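Local coordinates for sialidase domain-containing protein (PDB 5HX0) that is of unknown function but adopts the six-bladed beta-propeller fold of sialidases, consistent with a carbohydrate-related role, at residues S62-K67 and P127-L132; N68-L73 and S100-D105. One frame throughout, in Å; residues are numbered along the deposited sequence.

Contact 1: S62-K67 and P127-L132; sequences SVIKKK and PCLLQL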
ATOM      1  N   SER A  62      -5.238   6.459  16.440  0.69 10.06           N
ATOM      2  CA  SER A  62      -6.581   6.654  16.965  0.69 10.74           C
ATOM      3  C   SER A  62      -7.135   5.277  17.296  0.69 12.11           C
ATOM      4  O   SER A  62      -6.647   4.258  16.801  0.69 11.33           O
ATOM      5  CB  SER A  62      -7.494   7.421  15.994  0.69  9.15           C
ATOM      6  OG  SER A  62      -7.718   6.696  14.812  0.69  9.28           O
ATOM      7  N   VAL A  63      -8.142   5.241  18.158  1.00 10.91           N
ATOM      8  CA  VAL A  63      -8.588   3.952  18.688  1.00 14.06           C
ATOM      9  C   VAL A  63     -10.065   4.008  19.062  1.00 15.76           C
ATOM     10  O   VAL A  63     -10.567   5.025  19.560  1.00 12.55           O
ATOM     11  CB  VAL A  63      -7.677   3.520  19.867  1.00 12.79           C
ATOM     12  CG1 VAL A  63      -7.629   4.604  20.961  1.00  9.81           C
ATOM     13  CG2 VAL A  63      -8.128   2.197  20.454  1.00 10.66           C
ATOM     14  N   ILE A  64     -10.766   2.901  18.779  1.00 11.52           N
ATOM     15  CA  ILE A  64     -12.180   2.709  19.106  1.00  9.79           C
ATOM     16  C   ILE A  64     -12.303   1.348  19.784  1.00 13.71           C
ATOM     17  O   ILE A  64     -11.382   0.533  19.743  1.00 11.44           O
ATOM     18  CB  ILE A  64     -13.071   2.763  17.852  1.00 12.09           C
ATOM     19  CG1 ILE A  64     -12.596   1.661  16.893  1.00 11.12           C
ATOM     20  CG2 ILE A  64     -12.964   4.155  17.160  1.00 13.22           C
ATOM     21  CD1 ILE A  64     -13.557   1.301  15.813  1.00 17.93           C
ATOM     22  N   LYS A  65     -13.444   1.107  20.422  1.00 11.50           N
ATOM     23  CA  LYS A  65     -13.767  -0.224  20.946  1.00  9.74           C
ATOM     24  C   LYS A  65     -15.124  -0.633  20.388  1.00 11.92           C
ATOM     25  O   LYS A  65     -16.110   0.078  20.585  1.00 11.60           O
ATOM     26  CB  LYS A  65     -13.781  -0.256  22.483  1.00 11.24           C
ATOM     27  CG  LYS A  65     -14.086  -1.654  23.033  1.00 16.38           C
ATOM     28  CD  LYS A  65     -14.031  -1.716  24.570  1.00 29.64           C
ATOM     29  CE  LYS A  65     -15.320  -1.219  25.233  1.00 50.21           C
ATOM     30  NZ  LYS A  65     -15.479   0.274  25.325  1.00 54.51           N
ATOM     31  N   LYS A  66     -15.170  -1.758  19.673  1.00  8.33           N
ATOM     32  CA  LYS A  66     -16.406  -2.160  19.015  1.00 12.87           C
ATOM     33  C   LYS A  66     -17.374  -2.782  20.014  1.00 13.40           C
ATOM     34  O   LYS A  66     -16.995  -3.169  21.121  1.00 12.66           O
ATOM     35  CB  LYS A  66     -16.122  -3.161  17.897  1.00 12.91           C
ATOM     36  CG  LYS A  66     -15.166  -2.617  16.850  1.00  9.32           C
ATOM     37  CD  LYS A  66     -15.286  -3.408  15.542  1.00 15.10           C
ATOM     38  CE  LYS A  66     -14.795  -4.806  15.706  1.00 14.59           C
ATOM     39  NZ  LYS A  66     -15.012  -5.609  14.452  1.00 19.66           N
ATOM     40  N   LYS A  67     -18.640  -2.884  19.595  1.00 13.09           N
ATOM     41  CA  LYS A  67     -19.666  -3.475  20.455  1.00 12.41           C
ATOM     42  C   LYS A  67     -19.301  -4.901  20.862  1.00 13.89           C
ATOM     43  O   LYS A  67     -19.599  -5.318  21.987  1.00 15.48           O
ATOM     44  CB  LYS A  67     -21.019  -3.438  19.729  1.00 15.27           C
ATOM     45  CG  LYS A  67     -22.242  -3.796  20.600  1.00 17.92           C
ATOM     46  CD  LYS A  67     -22.698  -2.622  21.471  1.00 19.23           C
ATOM     47  CE  LYS A  67     -24.115  -2.880  22.066  1.00 14.23           C
ATOM     48  NZ  LYS A  67     -24.547  -1.672  22.892  1.00 13.94           N
ATOM     49  N   PRO A 127      -4.424   8.477  10.590  1.00  9.43           N
ATOM     50  CA  PRO A 127      -5.787   7.926  10.496  1.00  8.18           C
ATOM     51  C   PRO A 127      -6.591   8.314  11.725  1.00 12.23           C
ATOM     52  O   PRO A 127      -6.173   8.071  12.856  1.00 13.26           O
ATOM     53  CB  PRO A 127      -5.560   6.409  10.441  1.00  9.04           C
ATOM     54  CG  PRO A 127      -4.225   6.228  11.244  1.00  8.10           C
ATOM     55  CD  PRO A 127      -3.405   7.460  10.933  1.00 10.14           C
ATOM     56  N   CYS A 128      -7.763   8.898  11.503  1.00 10.99           N
ATOM     57  CA  CYS A 128      -8.632   9.312  12.593  1.00 11.56           C
ATOM     58  C   CYS A 128      -9.937   8.522  12.520  1.00 11.05           C
ATOM     59  O   CYS A 128     -10.755   8.762  11.635  1.00 12.26           O
ATOM     60  CB  CYS A 128      -8.871  10.826  12.502  1.00 14.94           C
ATOM     61  SG  CYS A 128      -7.362  11.692  12.998  1.00 12.84           S
ATOM     62  N   LEU A 129     -10.121   7.591  13.449  1.00  8.04           N
ATOM     63  CA  LEU A 129     -11.295   6.726  13.495  1.00 11.26           C
ATOM     64  C   LEU A 129     -12.460   7.398  14.227  1.00 13.11           C
ATOM     65  O   LEU A 129     -12.278   8.031  15.276  1.00 10.13           O
ATOM     66  CB  LEU A 129     -10.943   5.411  14.201  1.00  9.39           C
ATOM     67  CG  LEU A 129      -9.844   4.526  13.598  1.00 10.11           C
ATOM     68  CD1 LEU A 129      -9.566   3.282  14.482  1.00  9.64           C
ATOM     69  CD2 LEU A 129     -10.247   4.085  12.192  1.00  8.39           C
ATOM     70  N   LEU A 130     -13.665   7.246  13.676  1.00 10.87           N
ATOM     71  CA  LEU A 130     -14.905   7.555  14.395  1.00 10.39           C
ATOM     72  C   LEU A 130     -15.814   6.337  14.305  1.00 14.42           C
ATOM     73  O   LEU A 130     -16.088   5.859  13.202  1.00 11.98           O
ATOM     74  CB  LEU A 130     -15.639   8.763  13.806  1.00 13.00           C
ATOM     75  CG  LEU A 130     -16.998   9.059  14.494  1.00 10.46           C
ATOM     76  CD1 LEU A 130     -16.797   9.525  15.959  1.00 13.97           C
ATOM     77  CD2 LEU A 130     -17.799  10.099  13.716  1.00 14.31           C
ATOM     78  N   GLN A 131     -16.280   5.831  15.442  1.00 10.63           N
ATOM     79  CA  GLN A 131     -17.265   4.755  15.438  1.00 11.72           C
ATOM     80  C   GLN A 131     -18.632   5.334  15.788  1.00 11.17           C
ATOM     81  O   GLN A 131     -18.796   5.902  16.869  1.00 13.48           O
ATOM     82  CB  GLN A 131     -16.903   3.647  16.422  1.00 12.64           C
ATOM     83  CG  GLN A 131     -17.944   2.523  16.441  1.00 15.12           C
ATOM     84  CD  GLN A 131     -17.534   1.383  17.335  1.00 15.85           C
ATOM     85  OE1 GLN A 131     -17.362   0.260  16.872  1.00 20.98           O
ATOM     86  NE2 GLN A 131     -17.334   1.674  18.617  1.00 16.12           N
ATOM     87  N   LEU A 132     -19.602   5.193  14.875  1.00 12.81           N
ATOM     88  CA  LEU A 132     -20.967   5.633  15.141  1.00 14.22           C
ATOM     89  C   LEU A 132     -21.685   4.654  16.068  1.00 14.48           C
ATOM     90  O   LEU A 132     -21.317   3.483  16.178  1.00 12.90           O
ATOM     91  CB  LEU A 132     -21.769   5.763  13.838  1.00 11.79           C
ATOM     92  CG  LEU A 132     -21.131   6.662  12.769  1.00 18.11           C
ATOM     93  CD1 LEU A 132     -22.123   6.957  11.638  1.00 17.43           C
ATOM     94  CD2 LEU A 132     -20.631   7.962  13.393  1.00 20.64           C
TER
HETATM   95  O   HOH W   1     -19.546  -2.122  17.056  1.00 22.76           O
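Ser62 meets the backbone of Pro127 and Leu129 through its hydroxyl, which lies between two polar groups of segment 127-132. In the modelled conformer, one of two deposited, OG donates to Pro127 O at 2.8 Å, rising above the carbonyl plane, and accepts from Leu129 N at 2.9 Å. In this conformer one hydroxyl satisfies two buried backbone groups. The strands run almost parallel, 19° apart, but their axes approach no closer than 6.0 Å and the bonds across the gap all involve side chains: this is an interface between two sheets, not an extension of one. The tight part continues at Ile64, whose CG2 lies 3.8 Å from Leu129 CB and 4.0 Å from Gln131 CB; the isoleucine crosses both side chains at about a right angle. Toward Lys66 the packing becomes polar and more open. In Gln131, chi1 179° sets CG anti to the backbone N, and the chain, extended beyond CG, carries the amide to the end of strand 62-65. There NE2 donates to Lys65 O at 2.8 Å, nearly straight at 162°, with the acceptor close to the plane of the amide. OE1 rests against Lys66 CA at 3.4 Å and takes a bond from a water that also accepts from Lys67 N, so solvent bridges the segments beside an exposed lysine. The ammonium groups of Lys65 and Lys66 bond outside the contact, to Gln373 O and Gly178 O. Strands 56-65 and 123-131 each edge the sheet of a successive propeller blade. Leu129 also packs on Ala74 of strand 71-79 and on Ile137 and Cys139 of strand 137-145, while Trp370 of strand 367-375 touches Ser62 and Cys128.

Contact 2: N68-L73 and S100-D105; sequences NGEIVL and SVKSKD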
ATOM      1  N   ASN A  68     -18.587  -5.640  19.994  1.00 12.91           N
ATOM      2  CA  ASN A  68     -18.193  -7.005  20.332  1.00  9.82           C
ATOM      3  C   ASN A  68     -16.967  -7.083  21.235  1.00 16.57           C
ATOM      4  O   ASN A  68     -16.472  -8.188  21.468  1.00 16.35           O
ATOM      5  CB  ASN A  68     -17.950  -7.824  19.057  1.00 11.54           C
ATOM      6  CG  ASN A  68     -16.711  -7.385  18.293  1.00 17.21           C
ATOM      7  OD1 ASN A  68     -15.950  -6.517  18.717  1.00 12.40           O
ATOM      8  ND2 ASN A  68     -16.502  -8.007  17.153  1.00 20.47           N
ATOM      9  N   GLY A  69     -16.468  -5.964  21.746  1.00 10.97           N
ATOM     10  CA  GLY A  69     -15.370  -5.975  22.689  1.00 12.98           C
ATOM     11  C   GLY A  69     -13.995  -5.767  22.075  1.00 14.55           C
ATOM     12  O   GLY A  69     -13.032  -5.519  22.814  1.00 16.66           O
ATOM     13  N   GLU A  70     -13.874  -5.854  20.752  1.00 13.50           N
ATOM     14  CA  GLU A  70     -12.575  -5.720  20.109  1.00 10.36           C
ATOM     15  C   GLU A  70     -12.166  -4.255  20.059  1.00 13.35           C
ATOM     16  O   GLU A  70     -12.908  -3.409  19.556  1.00 14.80           O
ATOM     17  CB  GLU A  70     -12.615  -6.308  18.700  1.00 11.78           C
ATOM     18  CG  GLU A  70     -11.255  -6.295  18.005  1.00 15.17           C
ATOM     19  CD  GLU A  70     -11.307  -7.092  16.705  1.00 23.89           C
ATOM     20  OE1 GLU A  70     -11.708  -6.523  15.668  1.00 25.49           O
ATOM     21  OE2 GLU A  70     -10.979  -8.295  16.736  1.00 36.29           O
ATOM     22  N   ILE A  71     -10.979  -3.958  20.581  1.00 10.80           N
ATOM     23  CA  ILE A  71     -10.383  -2.639  20.483  1.00  9.87           C
ATOM     24  C   ILE A  71      -9.575  -2.582  19.193  1.00 13.86           C
ATOM     25  O   ILE A  71      -8.726  -3.446  18.943  1.00 13.59           O
ATOM     26  CB  ILE A  71      -9.489  -2.367  21.706  1.00 11.87           C
ATOM     27  CG1 ILE A  71     -10.295  -2.547  23.000  1.00 14.94           C
ATOM     28  CG2 ILE A  71      -8.841  -0.971  21.622  1.00 10.15           C
ATOM     29  CD1 ILE A  71      -9.409  -2.830  24.206  1.00 15.56           C
ATOM     30  N   VAL A  72      -9.837  -1.578  18.366  1.00 10.47           N
ATOM     31  CA  VAL A  72      -9.159  -1.429  17.080  1.00 10.60           C
ATOM     32  C   VAL A  72      -8.383  -0.123  17.121  1.00 11.21           C
ATOM     33  O   VAL A  72      -8.983   0.949  17.263  1.00  9.93           O
ATOM     34  CB  VAL A  72     -10.151  -1.419  15.907  1.00 13.55           C
ATOM     35  CG1 VAL A  72      -9.362  -1.345  14.568  1.00 11.30           C
ATOM     36  CG2 VAL A  72     -11.045  -2.640  15.956  1.00 13.63           C
ATOM     37  N   LEU A  73      -7.062  -0.192  16.974  1.00 10.75           N
ATOM     38  CA  LEU A  73      -6.238   1.015  16.970  1.00  9.59           C
ATOM     39  C   LEU A  73      -5.573   1.174  15.607  1.00 11.44           C
ATOM     40  O   LEU A  73      -4.831   0.286  15.163  1.00 12.60           O
ATOM     41  CB  LEU A  73      -5.197   0.985  18.098  1.00  7.33           C
ATOM     42  CG  LEU A  73      -4.226   2.179  18.211  1.00  9.56           C
ATOM     43  CD1 LEU A  73      -3.718   2.309  19.660  1.00 10.36           C
ATOM     44  CD2 LEU A  73      -3.026   2.067  17.277  1.00  8.35           C
ATOM     45  N   SER A 100      -3.561  -1.175  11.359  1.00  9.47           N
ATOM     46  CA  SER A 100      -4.185  -1.327  12.670  1.00 12.34           C
ATOM     47  C   SER A 100      -3.620  -2.522  13.424  1.00  9.16           C
ATOM     48  O   SER A 100      -3.157  -3.497  12.823  1.00  9.49           O
ATOM     49  CB  SER A 100      -5.715  -1.511  12.559  1.00 12.89           C
ATOM     50  OG  SER A 100      -5.995  -2.734  11.900  1.00 12.48           O
ATOM     51  N   VAL A 101      -3.701  -2.444  14.759  1.00  8.18           N
ATOM     52  CA  VAL A 101      -3.545  -3.604  15.627  1.00  6.18           C
ATOM     53  C   VAL A 101      -4.772  -3.640  16.521  1.00  8.26           C
ATOM     54  O   VAL A 101      -5.514  -2.658  16.628  1.00 12.11           O
ATOM     55  CB  VAL A 101      -2.237  -3.589  16.468  1.00  4.80           C
ATOM     56  CG1 VAL A 101      -0.992  -3.794  15.548  1.00  4.66           C
ATOM     57  CG2 VAL A 101      -2.117  -2.290  17.255  1.00 10.34           C
ATOM     58  N   LYS A 102      -5.007  -4.807  17.140  1.00  6.49           N
ATOM     59  CA  LYS A 102      -6.256  -5.076  17.858  1.00 12.89           C
ATOM     60  C   LYS A 102      -5.976  -5.707  19.217  1.00 15.39           C
ATOM     61  O   LYS A 102      -4.932  -6.330  19.434  1.00 12.30           O
ATOM     62  CB  LYS A 102      -7.173  -6.016  17.046  1.00 12.62           C
ATOM     63  CG  LYS A 102      -7.596  -5.435  15.706  1.00 15.96           C
ATOM     64  CD  LYS A 102      -8.350  -6.466  14.843  1.00 18.20           C
ATOM     65  CE  LYS A 102      -9.014  -5.733  13.653  1.00 30.40           C
ATOM     66  NZ  LYS A 102      -9.572  -6.605  12.571  1.00 32.84           N
ATOM     67  N   SER A 103      -6.944  -5.559  20.127  1.00 10.57           N
ATOM     68  CA  SER A 103      -6.803  -6.034  21.502  1.00 11.09           C
ATOM     69  C   SER A 103      -8.180  -6.335  22.073  1.00 13.94           C
ATOM     70  O   SER A 103      -9.168  -5.697  21.710  1.00 12.59           O
ATOM     71  CB  SER A 103      -6.097  -4.986  22.386  1.00 12.78           C
ATOM     72  OG  SER A 103      -6.005  -5.420  23.744  1.00 16.81           O
ATOM     73  N   LYS A 104      -8.239  -7.322  22.964  1.00 14.09           N
ATOM     74  CA  LYS A 104      -9.438  -7.542  23.759  1.00 20.74           C
ATOM     75  C   LYS A 104      -9.411  -6.797  25.081  1.00 20.12           C
ATOM     76  O   LYS A 104     -10.459  -6.642  25.709  1.00 22.39           O
ATOM     77  CB  LYS A 104      -9.633  -9.027  24.056  1.00 21.46           C
ATOM     78  CG  LYS A 104      -9.927  -9.862  22.831  1.00 35.73           C
ATOM     79  CD  LYS A 104      -9.792 -11.347  23.127  1.00 55.89           C
ATOM     80  CE  LYS A 104      -9.690 -12.169  21.840  1.00 66.82           C
ATOM     81  NZ  LYS A 104      -8.379 -11.976  21.145  1.00 73.51           N
ATOM     82  N   ASP A 105      -8.252  -6.358  25.541  1.00 18.15           N
ATOM     83  CA  ASP A 105      -8.174  -5.819  26.888  1.00 24.17           C
ATOM     84  C   ASP A 105      -7.418  -4.509  27.021  1.00 24.90           C
ATOM     85  O   ASP A 105      -7.417  -3.943  28.120  1.00 24.55           O
ATOM     86  CB  ASP A 105      -7.532  -6.843  27.837  1.00 27.59           C
ATOM     87  CG  ASP A 105      -6.199  -7.363  27.324  1.00 28.59           C
ATOM     88  OD1 ASP A 105      -5.542  -6.719  26.471  1.00 22.31           O
ATOM     89  OD2 ASP A 105      -5.805  -8.444  27.781  1.00 32.13           O
TER
HETATM   90  O   HOH W   2     -12.952  -5.122  25.491  1.00 31.09           O
HETATM   91  O   HOH W   3     -11.039  -8.503  13.762  1.00 41.13           O
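Within one propeller blade, an antiparallel strand pair joins Ile71 to Ser103, the residue that opens an Asp-box-like sequence, here Ser-X-Asp-Gly-X-Thr-Trp, one residue shorter than the common form. Ile71 N donates to Ser103 O at 2.8 Å, and Ser103 N returns a bond to Ile71 O. Leu73 and Val101 repeat this reciprocal pattern, with Leu73 N to Val101 O at 2.9 Å and 171°. These are the hydrogen-bonded pairs; Val72 and Lys102 form the non-hydrogen-bonded pair between them, where Lys102 CA instead approaches Ile71 O at 3.2 Å in a CA-H...O contact. Ile71, Leu73, Val101 and Ser103 share one face of the sheet, and Ile71 CD1 reaches on to Asp105 C, 3.8 Å away. On the other face, Lys102 extends beside the carboxylate of Glu70, its CD 3.6 Å from Glu70 CD. Their ion pair is long, Lys102 NZ to Glu70 OE1 at 3.8 Å, and a water bridges the same two atoms; Glu114 is the stronger charged partner of this lysine. Where the strands give way to turns, a second water links Gly69 O and Lys104 O. Asn68 OD1 accepts from Glu70 N in an Asx turn that leads the chain through Gly69 into strand 71-79. Ser103 has OG anti to its backbone N (chi1 178°), and this oxygen accepts from Asp105 N at 3.0 Å, an ST turn. It also hydrogen-bonds to Gly106 N and Thr108 O. Asp105 OD1 in turn takes bonds from Lys107 N and Thr108 N, while Trp109 packs on Ile71, Val101 and Ser103; this folded turn resembles the Asp box of BNR-repeat propellers.

Both contacts involve the blade built on strands 56-65, 71-79, 97-103 and 114-117, and contact 2 is nested in the chain loop that contact 1 closes. Contact 1 is the more buried; its centre lies about 12 Å from the centre of the chain, that of contact 2 about 18 Å. It joins two blades through side chains, with a serine hydroxyl and a glutamine amide reaching backbone groups. Contact 2 binds neighbouring strands inside one blade by main-chain bonds and runs out to exposed turns, where charges and waters take over. The two meet at the shared strand pair: Ile64 O and Val72 N, 3.0 Å apart, probably hydrogen bond, and Val63 CG2 packs on Ile71 CG2.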